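Local coordinates for protein glutathione S-transferase (Bombyx mori, PDB 5ZFG) that metabolises the insecticide diazinon, probably by joining it to glutathione, as expected of a member of the glutathione S-transferase superfamily, at residues B[83-88]-B[93-98]; B[97-102]-B[156-161]; B[20-23]-B[27-30]. All blocks are in the same frame, centred on the assembly; numbering follows the deposited sequence.

Overall arrangement
Interactions 1 and 2 are buried and share helix 89-114. Interaction 1 fixes the loop ahead of that helix to its early turns. Interaction 2 packs the next turn against the turn that leads into helix 160-172, at Ile-158 and Ala-159. They also touch each other, through a probable hydrogen bond from Ile-158 N to Leu-84 O. Interaction 3 lies about 18 to 20 Å away, centre to centre, in the thioredoxin-like domain, and is only partly buried. Its contacts are apolar, with a methyl over an aromatic face. Interaction 1 adds a phenol-to-amide hydrogen bond, and interaction 2 a water between two carbonyls. Phe-161 packs on Ala-20, which brings interactions 2 and 3 together.

Interaction 1: B[83-88]-B[93-98]; sequences PLYPQD and AIVNHR
The phenol ring of Tyr-85 overlaps Val-95, whose CG1 lies 3.8 Å from ring atom CD1 and comes in obliquely. The same ring carries its hydroxyl to Asn-96. Tyr-85 OH donates to Asn-96 OD1 at 2.7 Å. It meets a lone pair in the carbonyl plane, with a C=O...donor angle of 127°. Ring and amide planes are 62° apart, so the two groups do not stack. The amide oxygen lies at the ring edge, near the ring plane. Tyr-85 CG is anti to the backbone N (chi1 -165°), which lets the ring extend from the loop to the helix. Pro-86 adds a lighter apolar touch, with its CD 4.0 Å from Val-95 CG2. The two methyls of Val-95 thus serve neighbouring loop residues. Asn-96 OD1 has a second, weak hydrogen bond from Gln-72 NE2. Arg-92 also holds the loop, bonding to the carbonyls of Tyr-85 and Pro-86 and making a cation-pi contact with the Tyr-85 ring. The contact folds the loop after helix 67-78 back onto helix 89-114, and Tyr-85 also packs on Gln-72, Cys-75 and Asp-76 of helix 67-78.

Interaction 2: B[97-102]-B[156-161]; sequences HRLCFN and LTIADF
Arg-98 and Ala-159 meet through their first side-chain carbons, with Arg-98 CB 3.6 Å from Ala-159 CB. This is the tight part of the contact. The small methyl of Ala-159 lets the backbones come close, and the CA atoms of Leu-99 and Ala-159 are 5.4 Å apart. Of the Arg-98 side chain, the CB does the touching. Its chain bends at chi2 (-62°) and leads the guanidinium away to a cation-pi contact with Tyr-142. Leu-99 reaches over with both methyls. Its CD2 lies 3.7 Å from Ile-158 O, close to the Ala-159 backbone. Its CD1 meets Ile-158 CD1 at 3.9 Å, where the two side chains run at a slant to each other. A bound 1,2-ethanediol, probably from the crystallisation liquor, lies about 4 Å from the Leu-99 side chain.

Thr-157 and Asp-160 form the N-capping box known from the glutathione S-transferase fold. Thr-157 N donates to Asp-160 OD2 at 2.9 Å, nearly straight, with an N-H...acceptor angle of 171°. In return Thr-157 OG1 accepts a weak bond from Ala-159 N. Asp-160 OD1 is held as well, by Ala-151 N and Trp-186 NE1. The box therefore fixes the turn that presents Ile-158 and Ala-159 to helix 89-114.

The carbonyl side is looser. There a water bridges the two segments, donating to both Arg-98 O and Ala-159 O, at 2.9 Å each. Arg-98 O also accepts the helical bond from Asn-102 N. Beyond the contact, His-97 turns away from segment 156-161, and its NE2 is hydrogen-bonded to Gln-51 of the second subunit.

Interaction 3: B[20-23]-B[27-30]; sequences ALVA and PFEL
A CH-pi contact between Leu-21 and Phe-28 joins the last turn of helix 12-23 to segment 27-30, which carries the first part of strand 29-32. Both belong to the beta-alpha-beta unit of the thioredoxin-like N-terminal domain. Leu-21 CD1 sits over one face of the Phe-28 ring, 3.7 Å from its centroid. The approach is only 10° off the ring normal, so the methyl is close to the ring centre. All six ring carbons lie within 4.2 Å of it.

The leucine does more than touch with its tip. Leu-21 CB is 3.7 Å from Phe-28 CE2, so the side chain leans along the ring from that rim to the centre. Val-22 comes from another direction. Its CG2 lies near the ring plane, at the edge, 4.4 Å from Phe-28 CE2, and is a lighter contact. Phe-28 CG lies between its backbone N and carbonyl carbon (chi1 67°), a position that brings the ring up against the helix. Face and edge of one ring thus meet two consecutive helix residues.

The attraction is apolar and dispersive. Leu-21 is buried, whereas Val-22 lies at the surface. A bound 1,2-ethanediol, probably from the crystallisation liquor, lies about 3 Å from the Phe-28 side chain, and the phenylalanine also touches a crystal neighbour. Strand 29-32 is an outermost strand of the sheet within this chain, and Glu-29 bonds through its backbone to Leu-3 and Leu-5 of the parallel strand 3-7. Leu-21 also packs on Leu-3 of that strand and on Ile-74 of helix 67-78, while Val-22 packs on Leu-197 and Ile-200 of helix 195-208.

Interaction 1: B[83-88]-B[93-98]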
# COMPACT_ATOMS: atom_id res chain seq x y z
N PRO B 83 5.19 18.48 -8.99
CA PRO B 83 4.14 18.55 -7.96
C PRO B 83 3.20 17.36 -7.98
O PRO B 83 2.40 17.22 -7.05
CB PRO B 83 3.39 19.84 -8.29
CG PRO B 83 4.28 20.59 -9.22
CD PRO B 83 5.04 19.56 -9.98
N LEU B 84 3.25 16.52 -9.01
CA LEU B 84 2.45 15.30 -9.01
C LEU B 84 2.86 14.36 -7.88
O LEU B 84 2.07 13.49 -7.49
CB LEU B 84 2.57 14.59 -10.36
CG LEU B 84 1.48 13.63 -10.84
CD1 LEU B 84 0.14 14.32 -11.05
CD2 LEU B 84 1.90 12.96 -12.13
N TYR B 85 4.07 14.51 -7.34
CA TYR B 85 4.51 13.76 -6.16
C TYR B 85 5.43 14.66 -5.35
O TYR B 85 6.66 14.60 -5.48
CB TYR B 85 5.22 12.46 -6.56
CG TYR B 85 5.41 11.42 -5.45
CD1 TYR B 85 4.57 11.38 -4.34
CD2 TYR B 85 6.44 10.49 -5.53
CE1 TYR B 85 4.75 10.43 -3.32
CE2 TYR B 85 6.62 9.52 -4.55
CZ TYR B 85 5.78 9.49 -3.43
OH TYR B 85 6.00 8.53 -2.47
N PRO B 86 4.86 15.51 -4.50
CA PRO B 86 5.68 16.50 -3.79
C PRO B 86 6.78 15.88 -2.96
O PRO B 86 6.65 14.77 -2.43
CB PRO B 86 4.66 17.22 -2.89
CG PRO B 86 3.33 16.97 -3.53
CD PRO B 86 3.44 15.61 -4.16
N GLN B 87 7.88 16.62 -2.81
CA GLN B 87 9.02 16.16 -2.04
C GLN B 87 8.95 16.57 -0.57
O GLN B 87 9.63 15.97 0.25
CB GLN B 87 10.32 16.68 -2.65
CG GLN B 87 10.54 16.19 -4.07
CD GLN B 87 11.74 16.84 -4.74
OE1 GLN B 87 12.78 16.21 -4.93
NE2 GLN B 87 11.59 18.12 -5.11
N ASP B 88 8.14 17.57 -0.24
CA ASP B 88 7.99 17.97 1.15
C ASP B 88 7.46 16.78 1.95
O ASP B 88 6.44 16.20 1.56
CB ASP B 88 7.03 19.14 1.27
CG ASP B 88 6.65 19.42 2.71
OD1 ASP B 88 7.55 19.86 3.47
OD2 ASP B 88 5.47 19.19 3.08
N ALA B 93 3.56 12.64 2.53
CA ALA B 93 2.85 11.67 3.37
C ALA B 93 1.36 11.64 3.06
O ALA B 93 0.74 10.57 3.11
CB ALA B 93 3.08 12.00 4.84
N ILE B 94 0.76 12.80 2.77
CA ILE B 94 -0.66 12.80 2.42
C ILE B 94 -0.89 12.01 1.14
O ILE B 94 -1.83 11.21 1.04
CB ILE B 94 -1.20 14.24 2.30
CG1 ILE B 94 -1.00 15.02 3.61
CG2 ILE B 94 -2.71 14.22 1.95
CD1 ILE B 94 -1.21 16.53 3.47
N VAL B 95 -0.01 12.19 0.14
CA VAL B 95 -0.09 11.39 -1.08
C VAL B 95 0.07 9.91 -0.76
O VAL B 95 -0.73 9.08 -1.20
CB VAL B 95 0.95 11.85 -2.12
CG1 VAL B 95 0.95 10.88 -3.33
CG2 VAL B 95 0.64 13.28 -2.57
N ASN B 96 1.13 9.56 -0.01
CA ASN B 96 1.37 8.16 0.33
C ASN B 96 0.18 7.57 1.07
O ASN B 96 -0.21 6.43 0.82
CB ASN B 96 2.63 8.01 1.17
CG ASN B 96 3.91 8.23 0.37
OD1 ASN B 96 3.91 8.18 -0.87
ND2 ASN B 96 5.00 8.47 1.08
N HIS B 97 -0.41 8.35 1.99
CA HIS B 97 -1.57 7.85 2.71
C HIS B 97 -2.72 7.54 1.77
O HIS B 97 -3.34 6.47 1.85
CB HIS B 97 -2.05 8.86 3.74
CG HIS B 97 -3.35 8.43 4.33
ND1 HIS B 97 -4.57 8.72 3.74
CD2 HIS B 97 -3.63 7.60 5.36
CE1 HIS B 97 -5.53 8.12 4.42
NE2 HIS B 97 -4.99 7.44 5.41
N ARG B 98 -3.03 8.48 0.87
CA ARG B 98 -4.15 8.28 -0.03
C ARG B 98 -3.93 7.08 -0.95
O ARG B 98 -4.88 6.36 -1.28
CB ARG B 98 -4.42 9.56 -0.83
CG ARG B 98 -4.81 10.80 -0.00
CD ARG B 98 -6.12 10.64 0.78
NE ARG B 98 -6.50 11.92 1.37
CZ ARG B 98 -6.09 12.35 2.56
NH1 ARG B 98 -5.30 11.60 3.32
NH2 ARG B 98 -6.46 13.55 2.99

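Interaction 2: B[97-102]-B[156-161]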
# COMPACT_ATOMS: atom_id res chain seq x y z
N HIS B 97 -0.41 8.35 1.99
CA HIS B 97 -1.57 7.85 2.71
C HIS B 97 -2.72 7.54 1.77
O HIS B 97 -3.34 6.47 1.85
CB HIS B 97 -2.05 8.86 3.74
CG HIS B 97 -3.35 8.43 4.33
ND1 HIS B 97 -4.57 8.72 3.74
CD2 HIS B 97 -3.63 7.60 5.36
CE1 HIS B 97 -5.53 8.12 4.42
NE2 HIS B 97 -4.99 7.44 5.41
N ARG B 98 -3.03 8.48 0.87
CA ARG B 98 -4.15 8.28 -0.03
C ARG B 98 -3.93 7.08 -0.95
O ARG B 98 -4.88 6.36 -1.28
CB ARG B 98 -4.42 9.56 -0.83
CG ARG B 98 -4.81 10.80 -0.00
CD ARG B 98 -6.12 10.64 0.78
NE ARG B 98 -6.50 11.92 1.37
CZ ARG B 98 -6.09 12.35 2.56
NH1 ARG B 98 -5.30 11.60 3.32
NH2 ARG B 98 -6.46 13.55 2.99
N LEU B 99 -2.67 6.81 -1.32
CA LEU B 99 -2.36 5.61 -2.10
C LEU B 99 -2.65 4.35 -1.28
O LEU B 99 -3.29 3.42 -1.77
CB LEU B 99 -0.89 5.64 -2.53
CG LEU B 99 -0.52 6.65 -3.63
CD1 LEU B 99 1.00 6.68 -3.86
CD2 LEU B 99 -1.26 6.33 -4.97
N CYS B 100 -2.19 4.33 -0.03
CA CYS B 100 -2.45 3.18 0.84
C CYS B 100 -3.94 3.00 1.09
O CYS B 100 -4.44 1.87 1.09
CB CYS B 100 -1.72 3.37 2.18
SG CYS B 100 0.08 3.22 2.08
N PHE B 101 -4.65 4.11 1.32
CA PHE B 101 -6.09 4.08 1.59
C PHE B 101 -6.85 3.50 0.40
O PHE B 101 -7.78 2.71 0.58
CB PHE B 101 -6.57 5.51 1.92
CG PHE B 101 -8.08 5.69 1.87
CD1 PHE B 101 -8.90 5.04 2.76
CD2 PHE B 101 -8.66 6.56 0.95
CE1 PHE B 101 -10.29 5.20 2.73
CE2 PHE B 101 -10.06 6.74 0.90
CZ PHE B 101 -10.87 6.06 1.80
N ASN B 102 -6.45 3.85 -0.82
CA ASN B 102 -7.10 3.22 -1.97
C ASN B 102 -6.85 1.72 -2.00
O ASN B 102 -7.77 0.93 -2.24
CB ASN B 102 -6.63 3.85 -3.28
CG ASN B 102 -7.43 3.31 -4.45
OD1 ASN B 102 -8.59 3.67 -4.60
ND2 ASN B 102 -6.82 2.44 -5.25
N LEU B 156 -3.37 18.36 -8.69
CA LEU B 156 -3.37 16.93 -9.00
C LEU B 156 -2.08 16.27 -8.52
O LEU B 156 -0.99 16.82 -8.66
CB LEU B 156 -3.53 16.73 -10.51
CG LEU B 156 -3.83 15.31 -11.02
CD1 LEU B 156 -5.27 14.92 -10.73
CD2 LEU B 156 -3.50 15.13 -12.49
N THR B 157 -2.22 15.07 -7.92
CA THR B 157 -1.07 14.25 -7.55
C THR B 157 -1.33 12.80 -7.96
O THR B 157 -2.44 12.44 -8.35
CB THR B 157 -0.77 14.31 -6.04
OG1 THR B 157 -1.85 13.72 -5.31
CG2 THR B 157 -0.54 15.74 -5.55
N ILE B 158 -0.30 11.95 -7.84
CA ILE B 158 -0.51 10.54 -8.16
C ILE B 158 -1.55 9.90 -7.24
O ILE B 158 -2.08 8.85 -7.58
CB ILE B 158 0.81 9.71 -8.12
CG1 ILE B 158 1.52 9.78 -6.76
CG2 ILE B 158 1.75 10.07 -9.30
CD1 ILE B 158 2.74 8.83 -6.67
N ALA B 159 -1.84 10.50 -6.08
CA ALA B 159 -2.88 9.95 -5.22
C ALA B 159 -4.25 10.02 -5.89
O ALA B 159 -5.13 9.21 -5.57
CB ALA B 159 -2.90 10.71 -3.89
N ASP B 160 -4.44 10.95 -6.83
CA ASP B 160 -5.75 11.10 -7.44
C ASP B 160 -6.11 9.93 -8.35
O ASP B 160 -7.26 9.49 -8.36
CB ASP B 160 -5.81 12.41 -8.21
CG ASP B 160 -5.90 13.59 -7.30
OD1 ASP B 160 -6.97 13.76 -6.68
OD2 ASP B 160 -4.88 14.31 -7.15
N PHE B 161 -5.16 9.44 -9.14
CA PHE B 161 -5.49 8.46 -10.18
C PHE B 161 -6.11 7.19 -9.62
O PHE B 161 -7.17 6.78 -10.13
CB PHE B 161 -4.27 8.13 -11.05
CG PHE B 161 -3.65 9.32 -11.70
CD1 PHE B 161 -4.41 10.23 -12.43
CD2 PHE B 161 -2.28 9.55 -11.56
CE1 PHE B 161 -3.82 11.35 -13.00
CE2 PHE B 161 -1.68 10.66 -12.14
CZ PHE B 161 -2.46 11.57 -12.86
O HOH W 1 -4.79 6.71 -4.19

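Interaction 3: B[20-23]-B[27-30]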
# COMPACT_ATOMS: atom_id res chain seq x y z
N ALA B 20 -0.52 8.43 -15.04
CA ALA B 20 0.69 9.06 -14.53
C ALA B 20 1.77 9.19 -15.61
O ALA B 20 2.42 10.24 -15.73
CB ALA B 20 1.23 8.28 -13.33
N LEU B 21 2.01 8.11 -16.37
CA LEU B 21 3.02 8.17 -17.43
C LEU B 21 2.67 9.23 -18.45
O LEU B 21 3.55 9.97 -18.91
CB LEU B 21 3.15 6.80 -18.10
CG LEU B 21 3.85 5.69 -17.31
CD1 LEU B 21 3.44 4.33 -17.86
CD2 LEU B 21 5.38 5.87 -17.32
N VAL B 22 1.39 9.34 -18.80
CA VAL B 22 0.95 10.35 -19.77
C VAL B 22 1.07 11.75 -19.19
O VAL B 22 1.60 12.66 -19.84
CB VAL B 22 -0.49 10.03 -20.23
CG1 VAL B 22 -1.10 11.19 -21.02
CG2 VAL B 22 -0.51 8.75 -21.04
N ALA B 23 0.63 11.93 -17.93
CA ALA B 23 0.71 13.25 -17.31
C ALA B 23 2.16 13.72 -17.18
O ALA B 23 2.45 14.92 -17.32
CB ALA B 23 0.04 13.23 -15.94
N PRO B 27 7.64 8.55 -22.09
CA PRO B 27 7.23 7.65 -23.17
C PRO B 27 7.34 6.19 -22.75
O PRO B 27 8.25 5.81 -22.01
CB PRO B 27 8.21 7.98 -24.30
CG PRO B 27 8.77 9.34 -23.94
CD PRO B 27 8.85 9.30 -22.44
N PHE B 28 6.41 5.37 -23.23
CA PHE B 28 6.43 3.95 -22.88
C PHE B 28 5.74 3.14 -23.96
O PHE B 28 4.93 3.66 -24.75
CB PHE B 28 5.75 3.69 -21.52
CG PHE B 28 4.28 3.94 -21.52
CD1 PHE B 28 3.37 2.88 -21.59
CD2 PHE B 28 3.79 5.23 -21.43
CE1 PHE B 28 2.01 3.13 -21.57
CE2 PHE B 28 2.43 5.48 -21.43
CZ PHE B 28 1.54 4.42 -21.50
N GLU B 29 6.06 1.85 -23.99
CA GLU B 29 5.37 0.87 -24.82
C GLU B 29 4.34 0.15 -23.96
O GLU B 29 4.66 -0.31 -22.86
CB GLU B 29 6.35 -0.13 -25.42
CG GLU B 29 5.67 -1.32 -26.12
CD GLU B 29 6.66 -2.28 -26.78
OE1 GLU B 29 7.58 -1.80 -27.47
OE2 GLU B 29 6.51 -3.50 -26.61
N LEU B 30 3.11 0.06 -24.46
CA LEU B 30 2.00 -0.61 -23.78
C LEU B 30 1.87 -2.04 -24.30
O LEU B 30 1.79 -2.26 -25.52
CB LEU B 30 0.70 0.15 -24.01
CG LEU B 30 -0.62 -0.47 -23.51
CD1 LEU B 30 -0.56 -0.68 -21.99
CD2 LEU B 30 -1.78 0.41 -23.86